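Side-chain contacts in probable zinc protease (Pseudomonas aeruginosa, PDB 4NNZ), which probably cleaves peptide bonds as a zinc-dependent M16-family metallopeptidase, as one subunit of a heterodimeric protease: residues H51-M56 with A112-P117; E146-A151 with T416-L421; G290-A295 with V319-T324. All coordinates share one frame; numbering follows the deposited sequence.

Contact 1 lies in the N-terminal half, beside the probable zinc site: helix 49-56 carries the HxxEH signature, H51, E54 and H55. Contact 2 joins the two halves, pairing helix 140-152 with strand 415-422. Its centre is about 32 Å from that of contact 1, and their nearest atoms are about 11 Å apart. Contact 3 lies at the edge of the C-terminal half's sheet, the one contact 2 packs on, with centres about 22 Å apart and nearest atoms about 7 Å apart. Both its segments fall in sequence between those of contact 2. Contacts 1 and 3 lie on opposite sides of the chain's centre, about 49 Å apart between centres.

Contact 1 (H51-M56 with A112-P117); sequences HALEHM and AHLSLP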
ATOM      1  N   HIS A  51       6.949   4.553  14.371  1.00 38.15           N
ATOM      2  CA  HIS A  51       7.562   3.688  15.317  1.00 36.79           C
ATOM      3  C   HIS A  51       9.028   4.028  15.614  1.00 33.64           C
ATOM      4  O   HIS A  51       9.472   3.854  16.699  1.00 33.80           O
ATOM      5  CB  HIS A  51       7.366   2.259  14.876  1.00 36.86           C
ATOM      6  CG  HIS A  51       8.191   1.298  15.634  1.00 38.75           C
ATOM      7  ND1 HIS A  51       9.516   1.097  15.360  1.00 37.99           N
ATOM      8  CD2 HIS A  51       7.897   0.515  16.685  1.00 41.46           C
ATOM      9  CE1 HIS A  51      10.006   0.235  16.218  1.00 41.29           C
ATOM     10  NE2 HIS A  51       9.039  -0.143  17.025  1.00 40.68           N
ATOM     11  N   ALA A  52       9.782   4.440  14.632  1.00 31.15           N
ATOM     12  CA  ALA A  52      11.125   4.884  14.864  1.00 33.76           C
ATOM     13  C   ALA A  52      11.201   6.149  15.674  1.00 37.44           C
ATOM     14  O   ALA A  52      12.041   6.302  16.523  1.00 34.07           O
ATOM     15  CB  ALA A  52      11.849   5.073  13.560  1.00 33.63           C
ATOM     16  N   LEU A  53      10.340   7.084  15.360  1.00 38.32           N
ATOM     17  CA  LEU A  53      10.374   8.350  16.003  1.00 37.23           C
ATOM     18  C   LEU A  53      10.093   8.142  17.457  1.00 38.13           C
ATOM     19  O   LEU A  53      10.667   8.792  18.282  1.00 36.04           O
ATOM     20  CB  LEU A  53       9.365   9.285  15.375  1.00 37.52           C
ATOM     21  CG  LEU A  53       9.261  10.713  15.883  1.00 39.63           C
ATOM     22  CD1 LEU A  53      10.574  11.447  15.837  1.00 37.41           C
ATOM     23  CD2 LEU A  53       8.213  11.482  15.135  1.00 38.03           C
ATOM     24  N   GLU A  54       9.198   7.228  17.755  1.00 39.00           N
ATOM     25  CA  GLU A  54       8.850   6.915  19.107  1.00 44.95           C
ATOM     26  C   GLU A  54      10.012   6.276  19.808  1.00 47.02           C
ATOM     27  O   GLU A  54      10.391   6.665  20.870  1.00 45.69           O
ATOM     28  CB  GLU A  54       7.663   5.987  19.122  1.00 46.92           C
ATOM     29  CG  GLU A  54       7.392   5.338  20.453  1.00 48.99           C
ATOM     30  CD  GLU A  54       7.797   3.902  20.499  1.00 48.89           C
ATOM     31  OE1 GLU A  54       7.216   3.097  19.790  1.00 49.54           O
ATOM     32  OE2 GLU A  54       8.704   3.584  21.246  1.00 52.70           O
ATOM     33  N   HIS A  55      10.571   5.276  19.186  1.00 49.34           N
ATOM     34  CA  HIS A  55      11.714   4.608  19.718  1.00 54.66           C
ATOM     35  C   HIS A  55      12.807   5.600  20.090  1.00 55.02           C
ATOM     36  O   HIS A  55      13.508   5.426  21.047  1.00 54.13           O
ATOM     37  CB  HIS A  55      12.211   3.615  18.696  1.00 53.04           C
ATOM     38  CG  HIS A  55      13.362   2.803  19.160  1.00 57.01           C
ATOM     39  ND1 HIS A  55      13.220   1.543  19.675  1.00 63.06           N
ATOM     40  CD2 HIS A  55      14.681   3.074  19.197  1.00 61.51           C
ATOM     41  CE1 HIS A  55      14.401   1.070  20.006  1.00 70.99           C
ATOM     42  NE2 HIS A  55      15.306   1.981  19.728  1.00 66.91           N
ATOM     43  N   MET A  56      12.932   6.657  19.332  1.00 57.43           N
ATOM     44  CA  MET A  56      14.003   7.594  19.516  1.00 65.01           C
ATOM     45  C   MET A  56      13.834   8.525  20.700  1.00 65.47           C
ATOM     46  O   MET A  56      14.789   8.938  21.302  1.00 63.61           O
ATOM     47  CB  MET A  56      14.173   8.409  18.253  1.00 70.58           C
ATOM     48  CG  MET A  56      15.584   8.444  17.768  1.00 69.81           C
ATOM     49  SD  MET A  56      15.800   7.308  16.444  1.00 70.81           S
ATOM     50  CE  MET A  56      17.123   8.102  15.598  1.00 79.61           C
ATOM     51  N   ALA A 112       7.147  19.714  22.810  1.00 54.74           N
ATOM     52  CA  ALA A 112       7.749  20.974  22.484  1.00 58.63           C
ATOM     53  C   ALA A 112       8.911  20.937  21.517  1.00 59.33           C
ATOM     54  O   ALA A 112       9.042  21.818  20.693  1.00 61.57           O
ATOM     55  CB  ALA A 112       8.136  21.697  23.748  1.00 59.17           C
ATOM     56  N   HIS A 113       9.803  19.990  21.669  1.00 61.34           N
ATOM     57  CA  HIS A 113      10.907  19.956  20.766  1.00 62.99           C
ATOM     58  C   HIS A 113      11.565  18.619  20.739  1.00 60.69           C
ATOM     59  O   HIS A 113      11.481  17.872  21.675  1.00 61.76           O
ATOM     60  CB  HIS A 113      11.898  21.024  21.156  1.00 69.98           C
ATOM     61  CG  HIS A 113      12.666  20.705  22.387  1.00 74.75           C
ATOM     62  ND1 HIS A 113      13.940  20.191  22.352  1.00 71.28           N
ATOM     63  CD2 HIS A 113      12.338  20.816  23.689  1.00 75.50           C
ATOM     64  CE1 HIS A 113      14.362  20.000  23.583  1.00 76.65           C
ATOM     65  NE2 HIS A 113      13.406  20.366  24.413  1.00 77.27           N
ATOM     66  N   LEU A 114      12.248  18.331  19.657  1.00 61.05           N
ATOM     67  CA  LEU A 114      12.859  17.051  19.514  1.00 63.23           C
ATOM     68  C   LEU A 114      14.328  17.214  19.532  1.00 67.01           C
ATOM     69  O   LEU A 114      14.886  17.794  18.643  1.00 62.44           O
ATOM     70  CB  LEU A 114      12.464  16.433  18.186  1.00 68.72           C
ATOM     71  CG  LEU A 114      13.149  15.110  17.876  1.00 75.04           C
ATOM     72  CD1 LEU A 114      13.128  14.174  19.060  1.00 72.10           C
ATOM     73  CD2 LEU A 114      12.568  14.449  16.660  1.00 68.45           C
ATOM     74  N   SER A 115      14.972  16.638  20.529  1.00 79.27           N
ATOM     75  CA  SER A 115      16.413  16.637  20.566  1.00 81.52           C
ATOM     76  C   SER A 115      16.859  15.294  20.110  1.00 71.72           C
ATOM     77  O   SER A 115      16.685  14.328  20.791  1.00 72.34           O
ATOM     78  CB  SER A 115      16.910  16.878  21.984  1.00 80.97           C
ATOM     79  OG  SER A 115      17.984  17.793  22.015  1.00 70.23           O
ATOM     80  N   LEU A 116      17.424  15.243  18.930  1.00 71.27           N
ATOM     81  CA  LEU A 116      17.837  13.998  18.367  1.00 71.72           C
ATOM     82  C   LEU A 116      19.079  14.236  17.589  1.00 63.35           C
ATOM     83  O   LEU A 116      19.047  14.745  16.507  1.00 62.87           O
ATOM     84  CB  LEU A 116      16.737  13.468  17.465  1.00 76.68           C
ATOM     85  CG  LEU A 116      16.987  12.245  16.609  1.00 72.97           C
ATOM     86  CD1 LEU A 116      17.503  11.103  17.446  1.00 68.53           C
ATOM     87  CD2 LEU A 116      15.674  11.873  15.967  1.00 74.25           C
ATOM     88  N   PRO A 117      20.170  13.801  18.151  1.00 66.70           N
ATOM     89  CA  PRO A 117      21.480  13.948  17.550  1.00 70.51           C
ATOM     90  C   PRO A 117      21.736  12.986  16.438  1.00 67.96           C
ATOM     91  O   PRO A 117      21.329  11.863  16.482  1.00 68.47           O
ATOM     92  CB  PRO A 117      22.406  13.614  18.700  1.00 75.42           C
ATOM     93  CG  PRO A 117      21.662  14.042  19.893  1.00 73.37           C
ATOM     94  CD  PRO A 117      20.222  13.806  19.610  1.00 72.47           C
TER
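L53 and M56 meet L114 and L116 with no flat group among them, so no ring face or edge is used across this contact. It is made of apolar side-chain atoms alone, in two pairs. The tighter pair is M56 with L116. The CG of M56 lies 3.3 Å from the CD1 of L116. The CE of M56 comes to 3.5 Å from the same CD1. The bend at chi2 (101°) folds the chain back, so that CE as well as CG touches the leucine, with the sulfur farther off. These side chains cross at about a right angle. The CD2 of L116 is the second branch in touch, 3.9 Å from the CG of M56. The other pair meets methyl to methyl, with L53 CD1 3.7 Å from L114 CD2. L53 has CG anti to its backbone nitrogen (chi1 -178°), and this carries its end over to the loop. No hydrogen bond joins the segments.

The helix holds H51, E54 and H55, the HxxEH pattern of M16 peptidases. In relatives the histidines bind zinc and the glutamate serves catalysis, and the same is probable here. H51 also touches E131, probably the third zinc ligand, since its spacing from the motif matches relatives. The contact uses another side of this helix. Segment 112-117 begins on the last residue of helix 100-112 and runs as a loop to helix 118-137, with P117 as N-cap. M56 also packs on F121 of helix 118-137 and on L177. L53 and L114 share Y181 of helix 174-184, and E54 reaches strand 89-96.

Contact 2 (E146-A151 with T416-L421); sequences ERFKAA and TLAQVL
F148 and A151 pack on T416 and A418 in a buried helix-on-sheet contact. Helix 140-152 lies against strand 415-422 of the five-stranded sheet. The axes of segments 146-151 and 416-421 approach to 8.7 Å and run nearly antiparallel, at 157°. T416 and A418 point their CB atoms at the helix, and L417 between them points away, as alternation along a strand requires. One edge of the F148 ring meets the backbone O of T416. Its CE1 lies 3.4 Å from that oxygen, which sits in the ring plane. T416 CB is 3.9 Å from F148 CE1. The methyl CG2 of T416 is 4.0 Å from F148 CD1. It is also 4.0 Å from the CB of A151, so one methyl touches both the ring and the alanine. With CG2 anti to the backbone nitrogen and OG1 beside it (chi1 -45°), the threonine turns this methyl to the helix. Further along the strand, A418 CB comes to 4.2 Å from F148 CD1.

M16 chains are built from two related alpha/beta halves. Here a helix from the half with the HxxEH motif covers the sheet of the other half; the strand it meets comes more than 260 residues later. The neighbouring strands share the surface: I248 touches F148, and L236 touches A151 and A418. The other face of the strand serves helix 325-341, where L417 packs on E329 and Q419 bonds to E326. On the helix side, R147 NH1 donates a hydrogen bond to the backbone O of P231 of a second copy of this protein.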
ATOM      1  N   GLU A 146       2.572 -10.604   8.574  1.00 35.36           N
ATOM      2  CA  GLU A 146       2.893  -9.382   7.892  1.00 34.41           C
ATOM      3  C   GLU A 146       2.462  -9.465   6.463  1.00 32.88           C
ATOM      4  O   GLU A 146       1.883  -8.563   5.954  1.00 28.80           O
ATOM      5  CB  GLU A 146       4.375  -9.150   7.965  1.00 33.51           C
ATOM      6  CG  GLU A 146       4.807  -7.749   7.722  1.00 36.40           C
ATOM      7  CD  GLU A 146       6.287  -7.634   7.709  1.00 39.16           C
ATOM      8  OE1 GLU A 146       6.910  -8.439   7.046  1.00 41.58           O
ATOM      9  OE2 GLU A 146       6.828  -6.759   8.359  1.00 38.20           O
ATOM     10  N   ARG A 147       2.751 -10.576   5.835  1.00 33.63           N
ATOM     11  CA  ARG A 147       2.274 -10.864   4.519  1.00 32.78           C
ATOM     12  C   ARG A 147       0.777 -10.950   4.416  1.00 31.83           C
ATOM     13  O   ARG A 147       0.215 -10.522   3.462  1.00 32.69           O
ATOM     14  CB  ARG A 147       2.824 -12.190   4.044  1.00 37.85           C
ATOM     15  CG  ARG A 147       4.301 -12.418   4.182  1.00 39.39           C
ATOM     16  CD  ARG A 147       5.071 -11.494   3.309  1.00 39.97           C
ATOM     17  NE  ARG A 147       6.471 -11.481   3.619  1.00 44.11           N
ATOM     18  CZ  ARG A 147       7.348 -12.271   3.052  1.00 44.22           C
ATOM     19  NH1 ARG A 147       6.976 -13.150   2.171  1.00 44.37           N
ATOM     20  NH2 ARG A 147       8.594 -12.175   3.374  1.00 43.92           N
ATOM     21  N   PHE A 148       0.139 -11.567   5.384  1.00 30.96           N
ATOM     22  CA  PHE A 148      -1.282 -11.786   5.350  1.00 33.35           C
ATOM     23  C   PHE A 148      -1.979 -10.474   5.387  1.00 32.01           C
ATOM     24  O   PHE A 148      -2.894 -10.242   4.663  1.00 32.50           O
ATOM     25  CB  PHE A 148      -1.692 -12.684   6.518  1.00 32.63           C
ATOM     26  CG  PHE A 148      -3.128 -12.620   6.875  1.00 31.58           C
ATOM     27  CD1 PHE A 148      -4.061 -13.268   6.124  1.00 33.31           C
ATOM     28  CD2 PHE A 148      -3.535 -11.932   7.975  1.00 33.02           C
ATOM     29  CE1 PHE A 148      -5.375 -13.216   6.454  1.00 32.28           C
ATOM     30  CE2 PHE A 148      -4.850 -11.867   8.313  1.00 32.59           C
ATOM     31  CZ  PHE A 148      -5.767 -12.520   7.558  1.00 32.68           C
ATOM     32  N   LYS A 149      -1.495  -9.623   6.254  1.00 33.97           N
ATOM     33  CA  LYS A 149      -1.999  -8.294   6.408  1.00 35.47           C
ATOM     34  C   LYS A 149      -1.837  -7.425   5.183  1.00 33.57           C
ATOM     35  O   LYS A 149      -2.732  -6.716   4.855  1.00 32.84           O
ATOM     36  CB  LYS A 149      -1.378  -7.627   7.624  1.00 39.00           C
ATOM     37  CG  LYS A 149      -2.199  -6.488   8.164  1.00 44.35           C
ATOM     38  CD  LYS A 149      -1.947  -6.209   9.619  1.00 49.24           C
ATOM     39  CE  LYS A 149      -2.261  -4.781   9.992  1.00 48.59           C
ATOM     40  NZ  LYS A 149      -1.047  -3.956  10.035  1.00 55.94           N
ATOM     41  N   ALA A 150      -0.721  -7.503   4.493  1.00 31.99           N
ATOM     42  CA  ALA A 150      -0.577  -6.797   3.258  1.00 30.45           C
ATOM     43  C   ALA A 150      -1.566  -7.220   2.159  1.00 30.75           C
ATOM     44  O   ALA A 150      -2.120  -6.401   1.497  1.00 30.90           O
ATOM     45  CB  ALA A 150       0.841  -6.915   2.780  1.00 32.07           C
ATOM     46  N   ALA A 151      -1.760  -8.504   1.970  1.00 29.67           N
ATOM     47  CA  ALA A 151      -2.760  -9.013   1.071  1.00 29.56           C
ATOM     48  C   ALA A 151      -4.190  -8.697   1.478  1.00 32.40           C
ATOM     49  O   ALA A 151      -5.012  -8.468   0.652  1.00 34.24           O
ATOM     50  CB  ALA A 151      -2.582 -10.485   0.857  1.00 31.26           C
ATOM     51  N   THR A 416      -9.331 -13.134   2.788  1.00 35.93           N
ATOM     52  CA  THR A 416      -7.933 -13.418   2.599  1.00 34.87           C
ATOM     53  C   THR A 416      -7.622 -14.622   3.447  1.00 36.52           C
ATOM     54  O   THR A 416      -7.822 -14.618   4.613  1.00 34.66           O
ATOM     55  CB  THR A 416      -7.044 -12.289   3.095  1.00 34.35           C
ATOM     56  OG1 THR A 416      -7.556 -11.049   2.674  1.00 33.58           O
ATOM     57  CG2 THR A 416      -5.705 -12.415   2.560  1.00 34.92           C
ATOM     58  N   LEU A 417      -7.144 -15.664   2.821  1.00 36.85           N
ATOM     59  CA  LEU A 417      -6.798 -16.875   3.502  1.00 37.77           C
ATOM     60  C   LEU A 417      -5.348 -17.210   3.259  1.00 38.27           C
ATOM     61  O   LEU A 417      -4.903 -17.173   2.163  1.00 38.32           O
ATOM     62  CB  LEU A 417      -7.676 -18.008   3.012  1.00 37.18           C
ATOM     63  CG  LEU A 417      -7.305 -19.399   3.455  1.00 36.13           C
ATOM     64  CD1 LEU A 417      -8.506 -20.279   3.501  1.00 39.17           C
ATOM     65  CD2 LEU A 417      -6.254 -19.989   2.569  1.00 38.57           C
ATOM     66  N   ALA A 418      -4.613 -17.534   4.303  1.00 37.14           N
ATOM     67  CA  ALA A 418      -3.229 -17.906   4.147  1.00 37.32           C
ATOM     68  C   ALA A 418      -2.844 -19.220   4.783  1.00 36.12           C
ATOM     69  O   ALA A 418      -3.171 -19.448   5.887  1.00 38.10           O
ATOM     70  CB  ALA A 418      -2.350 -16.816   4.673  1.00 38.95           C
ATOM     71  N   GLN A 419      -2.102 -20.055   4.078  1.00 36.06           N
ATOM     72  CA  GLN A 419      -1.589 -21.282   4.630  1.00 35.21           C
ATOM     73  C   GLN A 419      -0.159 -21.063   5.010  1.00 34.78           C
ATOM     74  O   GLN A 419       0.624 -20.649   4.212  1.00 35.29           O
ATOM     75  CB  GLN A 419      -1.690 -22.416   3.621  1.00 37.80           C
ATOM     76  CG  GLN A 419      -3.061 -22.537   2.999  1.00 42.34           C
ATOM     77  CD  GLN A 419      -3.355 -23.849   2.315  1.00 42.39           C
ATOM     78  OE1 GLN A 419      -2.515 -24.468   1.718  1.00 44.96           O
ATOM     79  NE2 GLN A 419      -4.585 -24.246   2.376  1.00 49.19           N
ATOM     80  N   VAL A 420       0.164 -21.316   6.254  1.00 34.66           N
ATOM     81  CA  VAL A 420       1.516 -21.171   6.669  1.00 34.87           C
ATOM     82  C   VAL A 420       2.090 -22.532   6.851  1.00 34.49           C
ATOM     83  O   VAL A 420       1.659 -23.264   7.676  1.00 36.13           O
ATOM     84  CB  VAL A 420       1.605 -20.426   7.979  1.00 39.08           C
ATOM     85  CG1 VAL A 420       3.030 -20.089   8.288  1.00 41.53           C
ATOM     86  CG2 VAL A 420       0.764 -19.186   7.937  1.00 40.36           C
ATOM     87  N   LEU A 421       3.055 -22.867   6.040  1.00 34.88           N
ATOM     88  CA  LEU A 421       3.534 -24.203   6.019  1.00 37.31           C
ATOM     89  C   LEU A 421       4.955 -24.352   6.402  1.00 38.67           C
ATOM     90  O   LEU A 421       5.755 -23.503   6.180  1.00 35.34           O
ATOM     91  CB  LEU A 421       3.321 -24.817   4.659  1.00 40.46           C
ATOM     92  CG  LEU A 421       1.875 -25.015   4.297  1.00 39.82           C
ATOM     93  CD1 LEU A 421       1.797 -25.373   2.847  1.00 42.72           C
ATOM     94  CD2 LEU A 421       1.282 -26.110   5.117  1.00 40.33           C
TER

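Contact 3 (G290-A295 with V319-T324); sequences GEELVA and VQKGKT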
ATOM      1  N   GLY A 290     -15.292 -33.153  19.381  1.00 66.75           N
ATOM      2  CA  GLY A 290     -16.479 -33.390  18.594  1.00 67.86           C
ATOM      3  C   GLY A 290     -16.246 -33.619  17.126  1.00 66.03           C
ATOM      4  O   GLY A 290     -17.154 -33.875  16.392  1.00 81.35           O
ATOM      5  N   GLU A 291     -15.018 -33.488  16.692  1.00 67.07           N
ATOM      6  CA  GLU A 291     -14.694 -33.716  15.314  1.00 59.29           C
ATOM      7  C   GLU A 291     -13.221 -33.822  15.185  1.00 58.20           C
ATOM      8  O   GLU A 291     -12.735 -34.405  14.266  1.00 56.50           O
ATOM      9  CB  GLU A 291     -15.191 -32.602  14.465  1.00 63.51           C
ATOM     10  CG  GLU A 291     -16.140 -33.045  13.405  1.00 68.62           C
ATOM     11  CD  GLU A 291     -16.754 -31.873  12.713  1.00 76.46           C
ATOM     12  OE1 GLU A 291     -17.689 -31.281  13.286  1.00 71.81           O
ATOM     13  OE2 GLU A 291     -16.287 -31.538  11.617  1.00 75.25           O
ATOM     14  N   GLU A 292     -12.519 -33.199  16.105  1.00 61.72           N
ATOM     15  CA  GLU A 292     -11.087 -33.297  16.187  1.00 62.96           C
ATOM     16  C   GLU A 292     -10.404 -32.716  14.996  1.00 56.86           C
ATOM     17  O   GLU A 292      -9.300 -33.073  14.693  1.00 60.26           O
ATOM     18  CB  GLU A 292     -10.670 -34.741  16.320  1.00 77.32           C
ATOM     19  CG  GLU A 292     -11.685 -35.648  16.976  1.00 86.21           C
ATOM     20  CD  GLU A 292     -11.459 -37.097  16.623  1.00 95.98           C
ATOM     21  OE1 GLU A 292     -10.712 -37.370  15.665  1.00 93.53           O
ATOM     22  OE2 GLU A 292     -12.026 -37.966  17.302  1.00 93.45           O
ATOM     23  N   LEU A 293     -11.054 -31.799  14.323  1.00 53.73           N
ATOM     24  CA  LEU A 293     -10.467 -31.153  13.175  1.00 52.65           C
ATOM     25  C   LEU A 293      -9.237 -30.290  13.454  1.00 47.03           C
ATOM     26  O   LEU A 293      -8.287 -30.317  12.731  1.00 46.62           O
ATOM     27  CB  LEU A 293     -11.548 -30.351  12.496  1.00 52.44           C
ATOM     28  CG  LEU A 293     -11.274 -29.855  11.104  1.00 52.71           C
ATOM     29  CD1 LEU A 293     -10.878 -31.009  10.236  1.00 56.51           C
ATOM     30  CD2 LEU A 293     -12.542 -29.242  10.599  1.00 52.60           C
ATOM     31  N   VAL A 294      -9.278 -29.516  14.509  1.00 46.26           N
ATOM     32  CA  VAL A 294      -8.236 -28.583  14.787  1.00 47.58           C
ATOM     33  C   VAL A 294      -7.608 -28.901  16.114  1.00 50.34           C
ATOM     34  O   VAL A 294      -8.236 -29.462  16.954  1.00 60.54           O
ATOM     35  CB  VAL A 294      -8.805 -27.175  14.837  1.00 46.51           C
ATOM     36  CG1 VAL A 294      -9.543 -26.890  13.566  1.00 49.28           C
ATOM     37  CG2 VAL A 294      -9.771 -27.045  15.975  1.00 50.07           C
ATOM     38  N   ALA A 295      -6.334 -28.622  16.253  1.00 52.75           N
ATOM     39  CA  ALA A 295      -5.669 -28.562  17.533  1.00 55.84           C
ATOM     40  C   ALA A 295      -6.091 -27.397  18.401  1.00 59.07           C
ATOM     41  O   ALA A 295      -6.224 -27.518  19.594  1.00 56.08           O
ATOM     42  CB  ALA A 295      -4.176 -28.524  17.325  1.00 59.51           C
ATOM     43  N   VAL A 319      -2.929 -32.536  13.861  1.00 62.71           N
ATOM     44  CA  VAL A 319      -1.889 -33.254  13.182  1.00 70.79           C
ATOM     45  C   VAL A 319      -1.867 -34.727  13.497  1.00 74.95           C
ATOM     46  O   VAL A 319      -1.426 -35.519  12.698  1.00 73.22           O
ATOM     47  CB  VAL A 319      -0.542 -32.617  13.438  1.00 74.16           C
ATOM     48  CG1 VAL A 319       0.535 -33.387  12.734  1.00 79.71           C
ATOM     49  CG2 VAL A 319      -0.563 -31.205  12.925  1.00 72.05           C
ATOM     50  N   GLN A 320      -2.345 -35.080  14.673  1.00 77.40           N
ATOM     51  CA  GLN A 320      -2.348 -36.451  15.106  1.00 79.39           C
ATOM     52  C   GLN A 320      -3.213 -37.288  14.201  1.00 74.76           C
ATOM     53  O   GLN A 320      -2.890 -38.407  13.894  1.00 76.79           O
ATOM     54  CB  GLN A 320      -2.853 -36.551  16.529  1.00 86.51           C
ATOM     55  CG  GLN A 320      -2.105 -35.694  17.525  1.00 84.15           C
ATOM     56  CD  GLN A 320      -2.718 -35.772  18.897  1.00 90.12           C
ATOM     57  OE1 GLN A 320      -3.851 -36.229  19.061  1.00 81.83           O
ATOM     58  NE2 GLN A 320      -1.976 -35.337  19.895  1.00 85.42           N
ATOM     59  N   LYS A 321      -4.306 -36.725  13.748  1.00 71.67           N
ATOM     60  CA  LYS A 321      -5.220 -37.439  12.894  1.00 70.15           C
ATOM     61  C   LYS A 321      -4.885 -37.177  11.451  1.00 64.44           C
ATOM     62  O   LYS A 321      -5.642 -37.514  10.578  1.00 69.98           O
ATOM     63  CB  LYS A 321      -6.654 -37.019  13.174  1.00 72.90           C
ATOM     64  CG  LYS A 321      -7.197 -37.481  14.498  1.00 78.08           C
ATOM     65  CD  LYS A 321      -8.193 -38.612  14.323  1.00 92.40           C
ATOM     66  CE  LYS A 321      -7.512 -39.932  13.970  1.00 91.50           C
ATOM     67  NZ  LYS A 321      -7.920 -40.483  12.644  1.00 84.04           N
ATOM     68  N   GLY A 322      -3.752 -36.556  11.200  1.00 65.18           N
ATOM     69  CA  GLY A 322      -3.350 -36.229   9.853  1.00 59.63           C
ATOM     70  C   GLY A 322      -4.307 -35.345   9.096  1.00 62.25           C
ATOM     71  O   GLY A 322      -4.517 -35.530   7.923  1.00 60.21           O
ATOM     72  N   LYS A 323      -4.891 -34.382   9.774  1.00 58.75           N
ATOM     73  CA  LYS A 323      -5.836 -33.501   9.150  1.00 58.06           C
ATOM     74  C   LYS A 323      -5.159 -32.421   8.349  1.00 57.96           C
ATOM     75  O   LYS A 323      -4.225 -31.827   8.807  1.00 55.28           O
ATOM     76  CB  LYS A 323      -6.729 -32.899  10.202  1.00 60.28           C
ATOM     77  CG  LYS A 323      -7.688 -33.893  10.814  1.00 66.58           C
ATOM     78  CD  LYS A 323      -8.713 -34.365   9.806  1.00 70.56           C
ATOM     79  CE  LYS A 323      -9.654 -35.395  10.392  1.00 68.52           C
ATOM     80  NZ  LYS A 323      -9.906 -36.518   9.448  1.00 76.04           N
ATOM     81  N   THR A 324      -5.619 -32.199   7.128  1.00 52.80           N
ATOM     82  CA  THR A 324      -5.060 -31.172   6.256  1.00 53.61           C
ATOM     83  C   THR A 324      -5.607 -29.772   6.490  1.00 54.17           C
ATOM     84  O   THR A 324      -6.642 -29.615   7.072  1.00 47.96           O
ATOM     85  CB  THR A 324      -5.177 -31.556   4.776  1.00 51.19           C
ATOM     86  OG1 THR A 324      -6.480 -31.268   4.301  1.00 51.45           O
ATOM     87  CG2 THR A 324      -4.951 -32.994   4.604  1.00 47.63           C
TER
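K321 and K323 lean on E292 and L293 beside a beta hairpin. Its strands, 294-301 and 309-317, are antiparallel neighbours in the five-stranded sheet. Both segments belong to the M16 inactive-domain family. Segment 290-295 leads into the first strand, and segment 319-324 follows the second. V319 opens a type I turn over Q320 and K321, closed by the bond from G322 N to V319 O of 3.0 Å. N318, just before it, joins the two segments: its OD1 accepts from K321 N and its ND2 donates to E292 O.

K321 CD lies 3.1 Å from E292 OE1, and its CG is 3.7 Å away. The carboxylate thus meets the methylenes of the lysine and not its amino group. K321 NZ stands 5.2 Å from E292 OE1, so the opposite charges can attract only loosely. The bends of the lysine chain, beginning at chi2 (-106°), turn its middle to the glutamate. Both residues are exposed in the assembly, so solvent probably screens this pair.

G322 then takes a positive phi, which a glycine accepts easily. K323 comes next and lies over the backbone of L293. Its CB is 3.9 Å from L293 O. K323 CD meets L293 CD1 at 4.0 Å, with the side chains crossing at about a right angle. L293 is buried, and it also touches L287 and Q327. T324 points away and is the N-cap of helix 325-341. Its side chain caps a backbone N just beyond the segment. T324 N in turn donates to Q327 OE1, the return bond of a capping-box-like helix start.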